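Cfl (PDB 7A9J) is a coronafacic acid ligase of the ATP-dependent AMP-binding family, probably activating carboxylic acids through an acyl-adenylate, a chemistry usable for amide synthesis. Local coordinates at residues Leu302-Ala315 with Phe322-Gln336. The protein carries 1 engineered substitution. Residues are numbered along the deposited sequence; the frame is centred on the assembly and turned at random. Where two conformers were deposited one is given.
Sequences LSETVCVAGGDSCA and FFECFGSHLQSSYGQ. With R4Z (6-ethyl-1-oxidanylidene-indene-4-carboxylic acid), chain B.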
ATOM      1  N   LEU A 302      -7.449  -6.910 -19.043  1.00 44.60           N
ATOM      2  CA  LEU A 302      -7.703  -6.832 -17.611  1.00 41.33           C
ATOM      3  C   LEU A 302      -9.186  -6.702 -17.296  1.00 43.70           C
ATOM      4  O   LEU A 302      -9.531  -6.393 -16.148  1.00 43.30           O
ATOM      5  CB  LEU A 302      -6.954  -5.654 -16.975  1.00 38.26           C
ATOM      6  CG  LEU A 302      -5.423  -5.724 -17.057  1.00 36.51           C
ATOM      7  CD1 LEU A 302      -4.886  -4.556 -16.248  1.00 43.25           C
ATOM      8  CD2 LEU A 302      -4.989  -7.084 -16.472  1.00 40.13           C
ATOM      9  N   SER A 303     -10.069  -6.964 -18.277  1.00 50.40           N
ATOM     10  CA  SER A 303     -11.500  -6.713 -18.075  1.00 51.75           C
ATOM     11  C   SER A 303     -12.101  -7.610 -16.990  1.00 54.98           C
ATOM     12  O   SER A 303     -13.016  -7.178 -16.278  1.00 60.23           O
ATOM     13  CB  SER A 303     -12.272  -6.882 -19.402  1.00 46.78           C
ATOM     14  OG  SER A 303     -12.084  -8.181 -19.928  1.00 50.12           O
ATOM     15  N   GLU A 304     -11.623  -8.848 -16.852  1.00 51.31           N
ATOM     16  CA  GLU A 304     -12.083  -9.765 -15.811  1.00 48.98           C
ATOM     17  C   GLU A 304     -11.247  -9.692 -14.529  1.00 49.09           C
ATOM     18  O   GLU A 304     -11.539 -10.417 -13.571  1.00 53.03           O
ATOM     19  CB  GLU A 304     -12.065 -11.205 -16.310  1.00 57.50           C
ATOM     20  CG  GLU A 304     -13.086 -11.539 -17.396  1.00 71.49           C
ATOM     21  CD  GLU A 304     -14.507 -11.528 -16.861  1.00 82.19           C
ATOM     22  OE1 GLU A 304     -15.416 -11.119 -17.612  1.00 92.91           O
ATOM     23  OE2 GLU A 304     -14.715 -11.927 -15.687  1.00 73.83           O
ATOM     24  N   THR A 305     -10.204  -8.873 -14.507  1.00 37.41           N
ATOM     25  CA  THR A 305      -9.278  -8.825 -13.380  1.00 36.12           C
ATOM     26  C   THR A 305      -9.695  -7.739 -12.402  1.00 39.15           C
ATOM     27  O   THR A 305     -10.066  -6.629 -12.806  1.00 36.30           O
ATOM     28  CB  THR A 305      -7.857  -8.550 -13.869  1.00 32.05           C
ATOM     29  OG1 THR A 305      -7.520  -9.499 -14.902  1.00 35.50           O
ATOM     30  CG2 THR A 305      -6.825  -8.652 -12.682  1.00 31.55           C
ATOM     31  N   VAL A 306      -9.640  -8.056 -11.120  1.00 28.08           N
ATOM     32  CA  VAL A 306     -10.037  -7.100 -10.084  1.00 27.19           C
ATOM     33  C   VAL A 306      -8.765  -6.418  -9.626  1.00 33.31           C
ATOM     34  O   VAL A 306      -7.851  -7.079  -9.140  1.00 30.96           O
ATOM     35  CB  VAL A 306     -10.739  -7.794  -8.902  1.00 31.01           C
ATOM     36  CG1 VAL A 306     -11.004  -6.788  -7.749  1.00 29.47           C
ATOM     37  CG2 VAL A 306     -12.059  -8.383  -9.359  1.00 31.14           C
ATOM     38  N   CYS A 307      -8.687  -5.102  -9.800  1.00 26.02           N
ATOM     39  CA  CYS A 307      -7.488  -4.344  -9.436  1.00 29.37           C
ATOM     40  C   CYS A 307      -7.787  -3.385  -8.289  1.00 33.11           C
ATOM     41  O   CYS A 307      -8.815  -2.700  -8.305  1.00 30.51           O
ATOM     42  CB  CYS A 307      -6.978  -3.536 -10.645  1.00 32.92           C
ATOM     43  SG  CYS A 307      -6.478  -4.716 -11.975  1.00 34.69           S
ATOM     44  N   VAL A 308      -6.883  -3.320  -7.315  1.00 27.50           N
ATOM     45  CA  VAL A 308      -7.084  -2.555  -6.086  1.00 26.42           C
ATOM     46  C   VAL A 308      -5.904  -1.604  -5.930  1.00 27.10           C
ATOM     47  O   VAL A 308      -4.781  -2.044  -5.647  1.00 27.41           O
ATOM     48  CB  VAL A 308      -7.229  -3.452  -4.844  1.00 26.51           C
ATOM     49  CG1 VAL A 308      -7.385  -2.565  -3.593  1.00 27.68           C
ATOM     50  CG2 VAL A 308      -8.426  -4.448  -4.984  1.00 26.49           C
ATOM     51  N   ALA A 309      -6.175  -0.292  -6.012  1.00 23.98           N
ATOM     52  CA  ALA A 309      -5.140   0.725  -5.848  1.00 25.46           C
ATOM     53  C   ALA A 309      -5.089   1.097  -4.370  1.00 30.62           C
ATOM     54  O   ALA A 309      -6.107   1.476  -3.789  1.00 31.53           O
ATOM     55  CB  ALA A 309      -5.472   1.994  -6.686  1.00 28.37           C
ATOM     56  N   GLY A 310      -3.910   1.089  -3.789  1.00 30.08           N
ATOM     57  CA  GLY A 310      -3.809   1.217  -2.339  1.00 30.59           C
ATOM     58  C   GLY A 310      -3.044   2.452  -1.933  1.00 40.03           C
ATOM     59  O   GLY A 310      -1.991   2.714  -2.488  1.00 37.39           O
ATOM     60  N   GLY A 311      -3.566   3.157  -0.911  0.53 42.02           N
ATOM     61  CA  GLY A 311      -2.877   4.257  -0.258  0.53 48.01           C
ATOM     62  C   GLY A 311      -3.571   4.976   0.901  0.53 49.65           C
ATOM     63  O   GLY A 311      -4.144   4.378   1.838  0.53 30.49           O
ATOM     64  N   ASP A 312      -3.424   6.311   0.855  0.53 50.53           N
ATOM     65  CA  ASP A 312      -3.951   7.263   1.832  0.53 56.00           C
ATOM     66  C   ASP A 312      -4.543   8.469   1.116  0.53 53.89           C
ATOM     67  O   ASP A 312      -4.644   9.573   1.685  0.53 50.76           O
ATOM     68  CB  ASP A 312      -2.869   7.692   2.824  0.53 58.70           C
ATOM     69  CG  ASP A 312      -2.890   6.857   4.076  0.53 60.03           C
ATOM     70  OD1 ASP A 312      -4.012   6.681   4.609  0.53 46.68           O
ATOM     71  OD2 ASP A 312      -1.808   6.367   4.500  0.53 62.77           O
ATOM     72  N   SER A 313      -4.922   8.264  -0.146  1.00 46.83           N
ATOM     73  CA  SER A 313      -5.568   9.268  -0.942  1.00 46.39           C
ATOM     74  C   SER A 313      -6.810   8.700  -1.618  1.00 39.85           C
ATOM     75  O   SER A 313      -7.491   7.790  -1.109  1.00 45.38           O
ATOM     76  CB  SER A 313      -4.609   9.787  -1.997  1.00 55.86           C
ATOM     77  OG  SER A 313      -5.109  10.953  -2.614  1.00 56.11           O
ATOM     78  N   CYS A 314      -7.082   9.265  -2.782  1.00 40.27           N
ATOM     79  CA  CYS A 314      -8.245   8.959  -3.597  1.00 42.36           C
ATOM     80  C   CYS A 314      -7.783   8.581  -5.007  1.00 45.92           C
ATOM     81  O   CYS A 314      -6.872   9.212  -5.566  1.00 41.57           O
ATOM     82  CB  CYS A 314      -9.142  10.168  -3.593  1.00 46.33           C
ATOM     83  SG  CYS A 314     -10.481  10.149  -4.763  1.00 41.68           S
ATOM     84  N   ALA A 315      -8.379   7.526  -5.579  1.00 37.18           N
ATOM     85  CA  ALA A 315      -7.978   7.102  -6.914  1.00 31.83           C
ATOM     86  C   ALA A 315      -9.076   7.309  -7.952  1.00 41.70           C
ATOM     87  O   ALA A 315      -9.152   6.582  -8.955  1.00 32.23           O
ATOM     88  CB  ALA A 315      -7.521   5.621  -6.854  1.00 28.48           C
ATOM     89  N   PHE A 322      -8.313   4.103 -16.059  1.00 39.15           N
ATOM     90  CA  PHE A 322      -8.143   2.650 -16.063  1.00 39.32           C
ATOM     91  C   PHE A 322      -9.312   1.971 -16.762  1.00 48.51           C
ATOM     92  O   PHE A 322      -9.133   0.974 -17.474  1.00 39.20           O
ATOM     93  CB  PHE A 322      -7.994   2.163 -14.633  1.00 32.00           C
ATOM     94  CG  PHE A 322      -7.398   0.785 -14.503  1.00 37.95           C
ATOM     95  CD1 PHE A 322      -6.042   0.575 -14.785  1.00 39.15           C
ATOM     96  CD2 PHE A 322      -8.188  -0.300 -14.088  1.00 45.60           C
ATOM     97  CE1 PHE A 322      -5.478  -0.695 -14.650  1.00 37.89           C
ATOM     98  CE2 PHE A 322      -7.629  -1.605 -13.948  1.00 39.98           C
ATOM     99  CZ  PHE A 322      -6.294  -1.792 -14.222  1.00 38.77           C
ATOM    100  N   PHE A 323     -10.525   2.487 -16.564  1.00 36.12           N
ATOM    101  CA  PHE A 323     -11.657   1.934 -17.304  1.00 46.59           C
ATOM    102  C   PHE A 323     -11.540   2.222 -18.794  1.00 51.03           C
ATOM    103  O   PHE A 323     -11.833   1.352 -19.625  1.00 44.23           O
ATOM    104  CB  PHE A 323     -12.997   2.491 -16.786  1.00 43.08           C
ATOM    105  CG  PHE A 323     -14.185   1.895 -17.507  1.00 45.29           C
ATOM    106  CD1 PHE A 323     -14.626   0.604 -17.187  1.00 47.07           C
ATOM    107  CD2 PHE A 323     -14.825   2.595 -18.520  1.00 49.93           C
ATOM    108  CE1 PHE A 323     -15.685   0.026 -17.869  1.00 53.85           C
ATOM    109  CE2 PHE A 323     -15.899   2.028 -19.204  1.00 53.20           C
ATOM    110  CZ  PHE A 323     -16.335   0.755 -18.869  1.00 49.07           C
ATOM    111  N   GLU A 324     -11.145   3.436 -19.159  1.00 44.10           N
ATOM    112  CA  GLU A 324     -11.022   3.730 -20.585  1.00 60.69           C
ATOM    113  C   GLU A 324     -10.061   2.752 -21.233  1.00 62.43           C
ATOM    114  O   GLU A 324     -10.306   2.243 -22.330  1.00 55.26           O
ATOM    115  CB  GLU A 324     -10.518   5.154 -20.809  1.00 51.95           C
ATOM    116  CG  GLU A 324     -11.314   6.274 -20.139  1.00 75.17           C
ATOM    117  CD  GLU A 324     -12.541   6.704 -20.913  1.00 89.13           C
ATOM    118  OE1 GLU A 324     -12.751   6.195 -22.038  1.00101.15           O
ATOM    119  OE2 GLU A 324     -13.292   7.561 -20.390  1.00 92.22           O
ATOM    120  N   CYS A 325      -8.975   2.460 -20.538  1.00 44.66           N
ATOM    121  CA  CYS A 325      -7.915   1.668 -21.130  1.00 56.75           C
ATOM    122  C   CYS A 325      -8.259   0.184 -21.138  1.00 53.68           C
ATOM    123  O   CYS A 325      -8.061  -0.496 -22.149  1.00 55.47           O
ATOM    124  CB  CYS A 325      -6.616   1.929 -20.373  1.00 48.19           C
ATOM    125  SG  CYS A 325      -5.177   1.070 -21.082  1.00 62.52           S
ATOM    126  N   PHE A 326      -8.764  -0.355 -20.029  1.00 45.20           N
ATOM    127  CA  PHE A 326      -8.955  -1.790 -19.953  1.00 41.48           C
ATOM    128  C   PHE A 326     -10.393  -2.249 -19.813  1.00 52.43           C
ATOM    129  O   PHE A 326     -10.633  -3.461 -19.844  1.00 50.76           O
ATOM    130  CB  PHE A 326      -8.168  -2.348 -18.759  1.00 39.53           C
ATOM    131  CG  PHE A 326      -6.706  -2.125 -18.886  1.00 45.94           C
ATOM    132  CD1 PHE A 326      -5.961  -2.898 -19.760  1.00 46.07           C
ATOM    133  CD2 PHE A 326      -6.071  -1.137 -18.141  1.00 44.69           C
ATOM    134  CE1 PHE A 326      -4.594  -2.693 -19.888  1.00 52.94           C
ATOM    135  CE2 PHE A 326      -4.715  -0.919 -18.269  1.00 45.46           C
ATOM    136  CZ  PHE A 326      -3.982  -1.690 -19.147  1.00 47.93           C
ATOM    137  N   GLY A 327     -11.347  -1.343 -19.615  1.00 50.92           N
ATOM    138  CA  GLY A 327     -12.682  -1.801 -19.272  1.00 52.23           C
ATOM    139  C   GLY A 327     -12.768  -2.517 -17.940  1.00 54.15           C
ATOM    140  O   GLY A 327     -13.694  -3.308 -17.727  1.00 49.09           O
ATOM    141  N   SER A 328     -11.804  -2.300 -17.050  1.00 43.12           N
ATOM    142  CA  SER A 328     -11.781  -2.925 -15.736  1.00 46.27           C
ATOM    143  C   SER A 328     -12.201  -1.856 -14.735  1.00 39.70           C
ATOM    144  O   SER A 328     -11.991  -0.659 -14.967  1.00 37.95           O
ATOM    145  CB  SER A 328     -10.378  -3.476 -15.417  1.00 51.30           C
ATOM    146  OG  SER A 328     -10.249  -4.138 -14.142  1.00 41.22           O
ATOM    147  N   HIS A 329     -12.780  -2.292 -13.614  1.00 36.87           N
ATOM    148  CA  HIS A 329     -13.465  -1.390 -12.682  1.00 38.86           C
ATOM    149  C   HIS A 329     -12.588  -1.288 -11.450  1.00 33.24           C
ATOM    150  O   HIS A 329     -12.605  -2.184 -10.593  1.00 29.09           O
ATOM    151  CB  HIS A 329     -14.842  -1.922 -12.349  1.00 34.49           C
ATOM    152  CG  HIS A 329     -15.671  -2.213 -13.566  1.00 41.21           C
ATOM    153  ND1 HIS A 329     -16.602  -1.326 -14.054  1.00 41.00           N
ATOM    154  CD2 HIS A 329     -15.676  -3.278 -14.419  1.00 37.93           C
ATOM    155  CE1 HIS A 329     -17.169  -1.832 -15.136  1.00 52.24           C
ATOM    156  NE2 HIS A 329     -16.634  -3.021 -15.373  1.00 44.96           N
ATOM    157  N   LEU A 330     -11.747  -0.254 -11.407  1.00 30.63           N
ATOM    158  CA  LEU A 330     -10.750  -0.139 -10.348  1.00 30.13           C
ATOM    159  C   LEU A 330     -11.398  -0.031  -8.977  1.00 30.68           C
ATOM    160  O   LEU A 330     -12.467   0.576  -8.809  1.00 28.24           O
ATOM    161  CB  LEU A 330      -9.858   1.094 -10.594  1.00 27.75           C
ATOM    162  CG  LEU A 330      -8.595   1.197  -9.714  1.00 30.36           C
ATOM    163  CD1 LEU A 330      -7.552   0.088 -10.051  1.00 30.74           C
ATOM    164  CD2 LEU A 330      -7.976   2.600 -10.006  1.00 32.50           C
ATOM    165  N   GLN A 331     -10.719  -0.599  -7.985  1.00 26.76           N
ATOM    166  CA  GLN A 331     -11.124  -0.528  -6.598  1.00 25.32           C
ATOM    167  C   GLN A 331     -10.028   0.221  -5.864  1.00 22.33           C
ATOM    168  O   GLN A 331      -8.910   0.325  -6.359  1.00 27.18           O
ATOM    169  CB  GLN A 331     -11.319  -1.944  -6.009  1.00 26.15           C
ATOM    170  CG  GLN A 331     -12.322  -2.719  -6.867  1.00 26.31           C
ATOM    171  CD  GLN A 331     -12.744  -4.053  -6.223  1.00 29.90           C
ATOM    172  OE1 GLN A 331     -12.218  -4.426  -5.191  1.00 29.91           O
ATOM    173  NE2 GLN A 331     -13.745  -4.682  -6.787  1.00 31.51           N
ATOM    174  N   SER A 332     -10.314   0.626  -4.643  1.00 26.61           N
ATOM    175  CA  SER A 332      -9.226   1.196  -3.867  1.00 28.81           C
ATOM    176  C   SER A 332      -9.330   0.761  -2.421  1.00 23.09           C
ATOM    177  O   SER A 332     -10.387   0.408  -1.917  1.00 28.68           O
ATOM    178  CB  SER A 332      -9.192   2.773  -3.949  1.00 31.99           C
ATOM    179  OG  SER A 332     -10.430   3.320  -3.500  1.00 32.51           O
ATOM    180  N   SER A 333      -8.177   0.843  -1.755  1.00 26.76           N
ATOM    181  CA  SER A 333      -8.081   0.510  -0.354  1.00 24.02           C
ATOM    182  C   SER A 333      -7.342   1.648   0.324  1.00 24.76           C
ATOM    183  O   SER A 333      -6.431   2.237  -0.251  1.00 28.53           O
ATOM    184  CB  SER A 333      -7.334  -0.878  -0.205  1.00 22.85           C
ATOM    185  OG  SER A 333      -7.305  -1.252   1.166  1.00 30.42           O
ATOM    186  N   TYR A 334      -7.797   2.014   1.494  1.00 27.47           N
ATOM    187  CA  TYR A 334      -7.248   3.158   2.194  1.00 27.20           C
ATOM    188  C   TYR A 334      -6.899   2.673   3.583  1.00 25.70           C
ATOM    189  O   TYR A 334      -7.763   2.168   4.288  1.00 28.53           O
ATOM    190  CB  TYR A 334      -8.291   4.264   2.239  1.00 26.05           C
ATOM    191  CG  TYR A 334      -7.998   5.513   3.058  1.00 30.49           C
ATOM    192  CD1 TYR A 334      -8.125   5.519   4.449  1.00 31.34           C
ATOM    193  CD2 TYR A 334      -7.691   6.714   2.424  1.00 32.28           C
ATOM    194  CE1 TYR A 334      -7.947   6.724   5.186  1.00 33.43           C
ATOM    195  CE2 TYR A 334      -7.461   7.884   3.159  1.00 31.12           C
ATOM    196  CZ  TYR A 334      -7.620   7.884   4.533  1.00 34.38           C
ATOM    197  OH  TYR A 334      -7.430   9.086   5.263  1.00 36.35           O
ATOM    198  N   GLY A 335      -5.653   2.834   3.981  1.00 27.87           N
ATOM    199  CA  GLY A 335      -5.291   2.321   5.292  1.00 32.27           C
ATOM    200  C   GLY A 335      -3.859   2.685   5.590  1.00 31.38           C
ATOM    201  O   GLY A 335      -3.142   3.254   4.751  1.00 30.59           O
ATOM    202  N   GLN A 336      -3.455   2.364   6.819  1.00 30.10           N
ATOM    203  CA  GLN A 336      -2.077   2.654   7.194  1.00 31.52           C
ATOM    204  C   GLN A 336      -1.700   1.767   8.377  1.00 30.64           C
ATOM    205  O   GLN A 336      -2.557   1.236   9.095  1.00 33.78           O
ATOM    206  CB  GLN A 336      -1.880   4.131   7.552  1.00 35.30           C
ATOM    207  CG  GLN A 336      -2.705   4.577   8.726  1.00 39.56           C
ATOM    208  CD  GLN A 336      -2.631   6.111   8.913  1.00 43.88           C
ATOM    209  OE1 GLN A 336      -3.473   6.845   8.397  1.00 50.29           O
ATOM    210  NE2 GLN A 336      -1.602   6.588   9.603  1.00 45.89           N
TER
HETATM  211  C13 R4Z B 601      -1.520  -1.040   6.688  1.00 34.62           C
HETATM  212  C15 R4Z B 601      -2.914  -0.547   4.627  1.00 31.29           C
HETATM  213  C02 R4Z B 601      -4.167  -0.051   2.404  1.00 31.18           C
HETATM  214  C03 R4Z B 601      -3.925   0.476   1.136  1.00 30.13           C
HETATM  215  C04 R4Z B 601      -2.478   0.969   1.182  1.00 32.58           C
HETATM  216  C05 R4Z B 601      -3.069  -0.086   3.330  1.00 26.85           C
HETATM  217  C06 R4Z B 601      -1.973   0.501   2.650  1.00 30.71           C
HETATM  218  C07 R4Z B 601      -0.751   0.575   3.308  1.00 33.43           C
HETATM  219  C08 R4Z B 601       0.453   1.206   2.591  1.00 42.23           C
HETATM  220  C11 R4Z B 601      -0.600   0.070   4.599  1.00 34.91           C
HETATM  221  C12 R4Z B 601      -1.681  -0.502   5.282  1.00 31.85           C
HETATM  222  C14 R4Z B 601      -0.827  -2.432   6.669  1.00 31.87           C
HETATM  223  O01 R4Z B 601      -5.258  -0.457   2.707  1.00 30.09           O
HETATM  224  O09 R4Z B 601       1.594   1.001   3.086  1.00 53.64           O
HETATM  225  O10 R4Z B 601       0.333   1.926   1.548  1.00 41.12           O
HETATM  226  O   HOH W   1      -8.545  -4.858 -20.675  1.00 51.81           O
HETATM  227  O   HOH W   2     -12.917  -5.173 -12.780  1.00 43.53           O
HETATM  228  O   HOH W   3     -10.292  -3.636 -11.467  1.00 37.57           O
HETATM  229  O   HOH W   4      -0.502   4.051   4.282  1.00 55.59           O
HETATM  230  O   HOH W   5      -7.899   5.155  -1.277  1.00 38.38           O
HETATM  231  O   HOH W   6     -10.512   6.047  -4.316  1.00 29.33           O
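A309 and Q331 carry the straightest bond between parallel strands 306-311 and 331-335: A309 N reaches Q331 O at 2.8 Å, 172° at the hydrogen. Four more backbone bonds run along the pair. Q331 N gives to C307 O, S333 N to A309 O, G311 N to S333 O and G335 N to G311 O. Before the strands pair, S328 OG lies 2.8 Å from T305 O and 3.1 Å from L302 O. Both are weak as bonds, and which oxygen takes the proton is not settled. The hydroxyl stands anti to its own backbone N (chi1 -179°), which turns it into the L302-T305 turn. A water accepts from C307 N, pairs with S328 OG and donates weakly to H329 O. In one of the two D312 conformers, a further water donates to D312 OD2 and G335 O.

At the far end S333 OG donates to the ketone O01 of the bound indanone-type ligand at 2.7 Å. G310 and G335 lack side chains, and the ligand packs close against them. G310, G311 and S333 to G335 line part of its pocket.

In that same conformer D312 OD1 sits over one face of the Y334 ring, off centre, with carboxylate and ring planes nearly perpendicular. L302 CD1 lies over the centre of the F326 ring, 3.9 Å from its centroid, a CH-pi contact. C307 SG meets F322 CZ obliquely at 3.7 Å. L330 CD1 presses on C307 CB, while V306 CG1 rests on the Q331 amide, whose OE1 is hydrogen-bonded by Y345.

The segments belong to a beta-alpha-beta unit with helix 316-326. Strand 278-281 pairs with the other edge of 306-311, and strand 342-346 runs antiparallel to 331-335. Helix 283-294 packs on C307, F322 and F326.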